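Local coordinates for exoglucanase A (Cellulomonas fimi, PDB 7CBD), which hydrolyses the beta-1,4-glucosidic linkages of cellulose with inversion of anomeric configuration, releasing cellobiose from non-reducing chain ends, at residues 39-44 with 429-434; 19-24 with 43-48; 340-345 with 361-366. All blocks are in the same frame, centred on the assembly; numbering follows the deposited sequence. Where two conformers were deposited one is given.

Contact 1: 39-44 with 429-434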
# COMPACT_ATOMS: atom_id res chain seq x y z
N ALA A 39 -1.14 9.26 -23.36
CA ALA A 39 -0.54 7.97 -23.68
C ALA A 39 0.94 7.94 -23.34
O ALA A 39 1.45 6.95 -22.81
CB ALA A 39 -0.77 7.63 -25.15
N ALA A 40 1.66 9.02 -23.66
CA ALA A 40 3.10 9.06 -23.39
C ALA A 40 3.39 9.00 -21.89
O ALA A 40 4.36 8.34 -21.47
CB ALA A 40 3.71 10.32 -24.02
N LYS A 41 2.58 9.67 -21.08
CA LYS A 41 2.74 9.59 -19.63
C LYS A 41 2.47 8.18 -19.12
O LYS A 41 3.20 7.67 -18.26
CB LYS A 41 1.79 10.57 -18.94
CG LYS A 41 2.11 12.04 -19.15
CD LYS A 41 1.04 12.87 -18.44
CE LYS A 41 1.40 14.34 -18.33
NZ LYS A 41 0.37 15.05 -17.51
N MET A 42 1.43 7.53 -19.65
CA MET A 42 1.16 6.15 -19.28
C MET A 42 2.33 5.24 -19.62
O MET A 42 2.69 4.36 -18.83
CB MET A 42 -0.13 5.66 -19.94
CG MET A 42 -1.37 6.37 -19.46
SD MET A 42 -2.86 5.66 -20.19
CE MET A 42 -4.13 6.46 -19.21
N ARG A 43 2.97 5.46 -20.78
CA ARG A 43 4.14 4.66 -21.12
C ARG A 43 5.26 4.82 -20.10
O ARG A 43 5.94 3.85 -19.76
CB ARG A 43 4.61 4.98 -22.54
CG ARG A 43 3.61 4.53 -23.60
CD ARG A 43 4.20 4.56 -25.00
NE ARG A 43 4.58 5.91 -25.43
CZ ARG A 43 3.80 6.73 -26.12
NH1 ARG A 43 2.57 6.37 -26.48
NH2 ARG A 43 4.25 7.93 -26.47
N THR A 44 5.44 6.04 -19.57
CA THR A 44 6.43 6.23 -18.51
C THR A 44 6.07 5.43 -17.27
O THR A 44 6.94 4.80 -16.65
CB THR A 44 6.54 7.71 -18.16
OG1 THR A 44 6.92 8.43 -19.34
CG2 THR A 44 7.57 7.94 -17.06
N PRO A 429 4.51 14.16 -8.07
CA PRO A 429 4.92 15.07 -9.15
C PRO A 429 4.32 14.71 -10.51
O PRO A 429 3.86 13.59 -10.72
CB PRO A 429 6.44 14.89 -9.19
CG PRO A 429 6.81 14.40 -7.83
CD PRO A 429 5.66 13.55 -7.39
N VAL A 430 4.28 15.70 -11.41
CA VAL A 430 3.80 15.41 -12.75
C VAL A 430 4.66 14.33 -13.38
O VAL A 430 5.82 14.10 -13.01
CB VAL A 430 3.76 16.67 -13.63
CG1 VAL A 430 2.79 17.69 -13.05
CG2 VAL A 430 5.16 17.27 -13.77
N ILE A 431 4.07 13.62 -14.34
CA ILE A 431 4.76 12.56 -15.06
C ILE A 431 5.21 13.10 -16.41
O ILE A 431 4.44 13.76 -17.11
CB ILE A 431 3.84 11.34 -15.22
CG1 ILE A 431 3.49 10.75 -13.85
CG2 ILE A 431 4.49 10.30 -16.12
CD1 ILE A 431 2.31 9.79 -13.90
N GLY A 432 6.46 12.82 -16.78
CA GLY A 432 6.93 13.12 -18.11
C GLY A 432 6.60 11.99 -19.07
O GLY A 432 6.42 10.85 -18.67
N GLY A 433 6.51 12.32 -20.36
CA GLY A 433 6.16 11.31 -21.35
C GLY A 433 7.37 10.55 -21.87
O GLY A 433 8.49 11.04 -21.88
N THR A 434 7.11 9.31 -22.30
CA THR A 434 8.10 8.46 -22.96
C THR A 434 7.58 8.16 -24.36
O THR A 434 6.41 7.81 -24.53
CB THR A 434 8.29 7.14 -22.20
OG1 THR A 434 8.83 7.41 -20.90
CG2 THR A 434 9.23 6.22 -22.96
O HOH W 1 0.86 13.71 -14.71

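Contact 2: 19-24 with 43-48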
# COMPACT_ATOMS: atom_id res chain seq x y z
N PRO A 19 6.36 -7.41 -15.70
CA PRO A 19 6.00 -7.27 -17.12
C PRO A 19 4.51 -7.45 -17.40
O PRO A 19 4.02 -6.92 -18.40
CB PRO A 19 6.83 -8.36 -17.81
CG PRO A 19 7.04 -9.38 -16.75
CD PRO A 19 7.14 -8.63 -15.44
N THR A 20 3.79 -8.18 -16.54
CA THR A 20 2.36 -8.34 -16.74
C THR A 20 1.62 -7.03 -16.48
O THR A 20 0.77 -6.61 -17.28
CB THR A 20 1.84 -9.45 -15.83
OG1 THR A 20 2.64 -10.63 -16.03
CG2 THR A 20 0.37 -9.78 -16.13
N TRP A 21 1.96 -6.36 -15.38
CA TRP A 21 1.37 -5.05 -15.11
C TRP A 21 1.83 -4.03 -16.14
O TRP A 21 1.03 -3.22 -16.62
CB TRP A 21 1.71 -4.61 -13.69
CG TRP A 21 1.26 -3.21 -13.37
CD1 TRP A 21 0.02 -2.81 -12.98
CD2 TRP A 21 2.07 -2.04 -13.41
NE1 TRP A 21 0.01 -1.44 -12.78
CE2 TRP A 21 1.26 -0.95 -13.05
CE3 TRP A 21 3.41 -1.80 -13.75
CZ2 TRP A 21 1.75 0.36 -12.98
CZ3 TRP A 21 3.89 -0.51 -13.69
CH2 TRP A 21 3.06 0.56 -13.31
N ALA A 22 3.11 -4.08 -16.53
CA ALA A 22 3.59 -3.16 -17.56
C ALA A 22 2.78 -3.32 -18.85
O ALA A 22 2.44 -2.32 -19.49
CB ALA A 22 5.08 -3.40 -17.83
N ALA A 23 2.47 -4.56 -19.23
CA ALA A 23 1.68 -4.78 -20.43
C ALA A 23 0.28 -4.20 -20.28
O ALA A 23 -0.27 -3.62 -21.22
CB ALA A 23 1.63 -6.27 -20.78
N SER A 24 -0.32 -4.34 -19.09
CA SER A 24 -1.63 -3.73 -18.85
C SER A 24 -1.56 -2.21 -18.99
O SER A 24 -2.46 -1.59 -19.57
CB SER A 24 -2.12 -4.11 -17.46
OG SER A 24 -2.29 -5.51 -17.36
N ARG A 43 2.97 5.46 -20.78
CA ARG A 43 4.14 4.66 -21.12
C ARG A 43 5.26 4.82 -20.10
O ARG A 43 5.94 3.85 -19.76
CB ARG A 43 4.61 4.98 -22.54
CG ARG A 43 3.61 4.53 -23.60
CD ARG A 43 4.20 4.56 -25.00
NE ARG A 43 4.58 5.91 -25.43
CZ ARG A 43 3.80 6.73 -26.12
NH1 ARG A 43 2.57 6.37 -26.48
NH2 ARG A 43 4.25 7.93 -26.47
N THR A 44 5.44 6.04 -19.57
CA THR A 44 6.43 6.23 -18.51
C THR A 44 6.07 5.43 -17.27
O THR A 44 6.94 4.80 -16.65
CB THR A 44 6.54 7.71 -18.16
OG1 THR A 44 6.92 8.43 -19.34
CG2 THR A 44 7.57 7.94 -17.06
N VAL A 45 4.79 5.43 -16.89
CA VAL A 45 4.35 4.68 -15.72
C VAL A 45 4.68 3.20 -15.86
O VAL A 45 5.05 2.54 -14.88
CB VAL A 45 2.85 4.93 -15.48
CG1 VAL A 45 2.29 4.00 -14.42
CG2 VAL A 45 2.62 6.38 -15.10
N ALA A 46 4.55 2.66 -17.08
CA ALA A 46 4.77 1.23 -17.32
C ALA A 46 6.18 0.77 -17.00
O ALA A 46 6.41 -0.44 -16.82
CB ALA A 46 4.43 0.89 -18.78
N GLY A 47 7.15 1.68 -16.94
CA GLY A 47 8.50 1.31 -16.61
C GLY A 47 8.81 1.25 -15.13
O GLY A 47 9.94 0.93 -14.76
N GLN A 48 7.84 1.55 -14.27
CA GLN A 48 8.10 1.65 -12.83
C GLN A 48 7.85 0.33 -12.11
O GLN A 48 7.03 -0.48 -12.55
CB GLN A 48 7.21 2.73 -12.23
CG GLN A 48 7.57 4.11 -12.76
CD GLN A 48 9.02 4.44 -12.45
OE1 GLN A 48 9.41 4.43 -11.29
NE2 GLN A 48 9.82 4.71 -13.48

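Contact 3: 340-345 with 361-366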
# COMPACT_ATOMS: atom_id res chain seq x y z
N ALA A 340 -7.96 10.56 -6.86
CA ALA A 340 -6.60 10.25 -6.44
C ALA A 340 -5.65 10.25 -7.64
O ALA A 340 -6.04 9.97 -8.78
CB ALA A 340 -6.57 8.88 -5.78
N GLY A 341 -4.39 10.60 -7.37
CA GLY A 341 -3.36 10.61 -8.39
C GLY A 341 -2.13 9.85 -7.94
O GLY A 341 -1.88 9.66 -6.75
N ILE A 342 -1.34 9.41 -8.93
CA ILE A 342 -0.08 8.74 -8.66
C ILE A 342 0.86 9.68 -7.90
O ILE A 342 0.86 10.89 -8.11
CB ILE A 342 0.53 8.27 -10.00
CG1 ILE A 342 -0.28 7.10 -10.55
CG2 ILE A 342 1.99 7.90 -9.86
CD1 ILE A 342 0.07 6.70 -11.97
N GLY A 343 1.64 9.11 -6.98
CA GLY A 343 2.59 9.86 -6.19
C GLY A 343 4.02 9.74 -6.68
O GLY A 343 4.28 9.51 -7.87
N ARG A 344 4.97 9.90 -5.76
CA ARG A 344 6.38 9.83 -6.10
C ARG A 344 6.73 8.48 -6.70
O ARG A 344 6.27 7.43 -6.23
CB ARG A 344 7.22 10.06 -4.84
CG ARG A 344 7.23 11.50 -4.36
CD ARG A 344 8.31 12.30 -5.06
NE ARG A 344 9.66 11.83 -4.74
CZ ARG A 344 10.39 12.27 -3.72
NH1 ARG A 344 9.91 13.20 -2.90
NH2 ARG A 344 11.62 11.79 -3.52
N PHE A 345 7.57 8.50 -7.73
CA PHE A 345 8.05 7.25 -8.30
C PHE A 345 8.89 6.49 -7.27
O PHE A 345 9.53 7.10 -6.40
CB PHE A 345 8.89 7.53 -9.54
CG PHE A 345 8.08 7.79 -10.79
CD1 PHE A 345 6.73 8.13 -10.73
CD2 PHE A 345 8.68 7.69 -12.04
CE1 PHE A 345 6.00 8.37 -11.90
CE2 PHE A 345 7.96 7.91 -13.19
CZ PHE A 345 6.63 8.25 -13.13
N PHE A 361 10.79 4.78 -1.17
CA PHE A 361 9.41 4.85 -1.64
C PHE A 361 9.19 3.69 -2.60
O PHE A 361 10.07 3.36 -3.41
CB PHE A 361 9.12 6.17 -2.36
CG PHE A 361 9.23 7.38 -1.48
CD1 PHE A 361 8.80 7.34 -0.16
CD2 PHE A 361 9.75 8.57 -1.97
CE1 PHE A 361 8.89 8.44 0.65
CE2 PHE A 361 9.85 9.69 -1.15
CZ PHE A 361 9.43 9.62 0.16
N VAL A 362 8.02 3.06 -2.50
CA VAL A 362 7.68 1.87 -3.27
C VAL A 362 6.26 2.04 -3.78
O VAL A 362 5.46 2.80 -3.23
CB VAL A 362 7.78 0.59 -2.41
CG1 VAL A 362 9.23 0.22 -2.17
CG2 VAL A 362 7.07 0.80 -1.08
N TRP A 363 5.94 1.32 -4.86
CA TRP A 363 4.56 1.18 -5.34
C TRP A 363 4.14 -0.24 -4.97
O TRP A 363 4.42 -1.20 -5.70
CB TRP A 363 4.45 1.42 -6.83
CG TRP A 363 4.54 2.86 -7.21
CD1 TRP A 363 4.77 3.93 -6.38
CD2 TRP A 363 4.40 3.39 -8.53
NE1 TRP A 363 4.77 5.10 -7.12
CE2 TRP A 363 4.55 4.79 -8.44
CE3 TRP A 363 4.16 2.82 -9.78
CZ2 TRP A 363 4.48 5.63 -9.56
CZ3 TRP A 363 4.09 3.64 -10.89
CH2 TRP A 363 4.25 5.04 -10.77
N ILE A 364 3.47 -0.37 -3.82
CA ILE A 364 2.99 -1.68 -3.41
C ILE A 364 1.70 -2.02 -4.15
O ILE A 364 1.64 -2.99 -4.91
CB ILE A 364 2.86 -1.79 -1.88
CG1 ILE A 364 4.19 -1.49 -1.18
CG2 ILE A 364 2.38 -3.18 -1.51
CD1 ILE A 364 5.36 -2.38 -1.61
N LYS A 365 0.67 -1.21 -3.98
CA LYS A 365 -0.50 -1.33 -4.85
C LYS A 365 -0.11 -0.93 -6.27
O LYS A 365 0.52 0.11 -6.45
CB LYS A 365 -1.60 -0.41 -4.35
CG LYS A 365 -2.87 -0.45 -5.18
CD LYS A 365 -3.63 -1.74 -4.97
CE LYS A 365 -4.93 -1.74 -5.77
NZ LYS A 365 -5.81 -2.90 -5.45
N PRO A 366 -0.46 -1.71 -7.29
CA PRO A 366 -0.12 -1.31 -8.67
C PRO A 366 -1.15 -0.33 -9.21
O PRO A 366 -2.35 -0.66 -9.28
CB PRO A 366 -0.16 -2.64 -9.45
CG PRO A 366 -0.14 -3.73 -8.37
CD PRO A 366 -0.92 -3.11 -7.24

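Contact 1: 39-44 with 429-434
Arg43 and Thr44, on the last turns of helix 36-45, hold the extended tail 429-434 through its backbone and the hydroxyl of Thr434. The Arg43 chain bends at chi3 (-63°), which places NE; the guanidinium meets the tail side-on, with NE 2.8 Å and NH2 2.9 Å from Thr434 O. This oxygen lies 17° out of the guanidinium plane, and one face has Ala40 CA and Ala39 O over it, offset toward the rim. Thr44 and Thr434 approach at a slant: Thr434 OG1 donates to Thr44 OG1 across 2.7 Å, and Thr44 OG1 in turn donates to Gly432 O at 2.6 Å, so the two bonds form a chain. Thr434 N reaches Ala40 O at 3.0 Å, above the carbonyl plane and on the face away from Thr44 N. Where Gly433 passes Ala40, a side-chain CB would clash with Ala40 CB. Ile431 CG2 packs on Thr44 CB and Lys41 CB, the Thr44 and Ile431 side chains sliding past each other in opposite directions. The extended Lys41 chain runs past Ile431 O, and a water joins its NZ to Ile431 N. Polar bonds, joined by one apolar contact, thus fix this irregular surface tail, chiefly by its backbone.

Contact 2: 19-24 with 43-48
Helices 19-30 and 36-45 form a helical hairpin in the family 6 catalytic domain, and this contact joins the start of the first to the end of the second, where a type I beta turn runs from Val45 to Gln48. Trp21 carries it. Its CG stands anti to the backbone N (chi1 174°), and the outer rim of the six-membered ring meets the turn: CH2 lies 3.2 Å from Val45 O, which sits at the ring edge near its plane, and CZ3 lies 3.3 Å from Gln48 O. The Val45 side chain crosses the indole at about a right angle, with CG1 3.7 Å from Trp21 CH2. Beside it the backbones draw closest at Ala22 and Ala46, whose CA atoms are 4.6 Å apart; Ala22 CB touches Ala46 O at 3.4 Å. No hydrogen bond links the two segments, and Trp21 NE1 instead donates to Pro367 O. An alanine in place of Trp21 would probably open a gap beside Val45 and leave Pro367 O without this donor. The indole thus bridges the helix pair and the loop after strand 358-362, packing against Pro366, while Pro19 and Thr20 reach Phe71 on helix 69-83.

Contact 3: 340-345 with 361-366
Trp363 pushes its indole into the bend of loop 340-345, so that the loop before strand 347-348 packs on the end of strand 358-362 of the mixed sheet. The close packing gathers round the six-membered ring. Ile342 crosses the indole at about a right angle and sets CG2 3.4 Å from Trp363 CZ2. Phe345 meets the same atom, with CD1 3.6 Å from Trp363 CZ2; the two aromatic groups make an offset edge-to-face pair, the indole edge turned to the phenyl face, with planes 82° apart and centroids 5.4 Å apart. The pyrrole side is fixed by a hydrogen bond, Trp363 NE1 to Arg344 O at 2.9 Å, bent to 145° at the hydrogen; Arg344 O lies at the ring edge, tilted somewhat from its plane. Val45 of helix 36-45 also touches the buried Ile342 and Trp363. Beyond the indole the chain runs on toward the active site, where Lys365 NZ bonds Ser370 O and makes a long, weak ion pair with the predicted nucleophile Asp371.

The other half is looser and partly exposed at Arg344. Its chain folds at chi2 and chi3, and Phe361 turns its edge to one face of the guanidinium, with CE2 3.6 Å from Arg344 NH2; NH2 also forms a salt bridge to Glu347.

Arg344 O also accepts from Thr296 OG1. The chemistry divides accordingly: a directional N-H bond and aromatic packing set the rotation of the indole, whereas the guanidinium is probably positioned by Glu347 together with the edge of Phe361.

Overall arrangement
Contacts 1 and 2 lie on the same side of the chain's centre, and contact 3 lies deeper; the centres are 11 to 14 Å apart. Helix 36-45 is their common element: contacts 1 and 2 share Arg43 and Thr44 on it, while in contact 3 Phe345 packs on Thr44. Along the chain, contact 2 closes first, within the N-terminal helix pair; contact 3 follows, from the loop before strand 347-348 to the end of strand 358-362, within the long span that contact 1 closes. Ile431 touches Val45 and Phe345, and Gln48 packs on Phe345 and Trp363. Early helices, late strand and tail thus form one continuous packed region; the side chain of Trp21 lies about 11 Å from that of the predicted nucleophile Asp371.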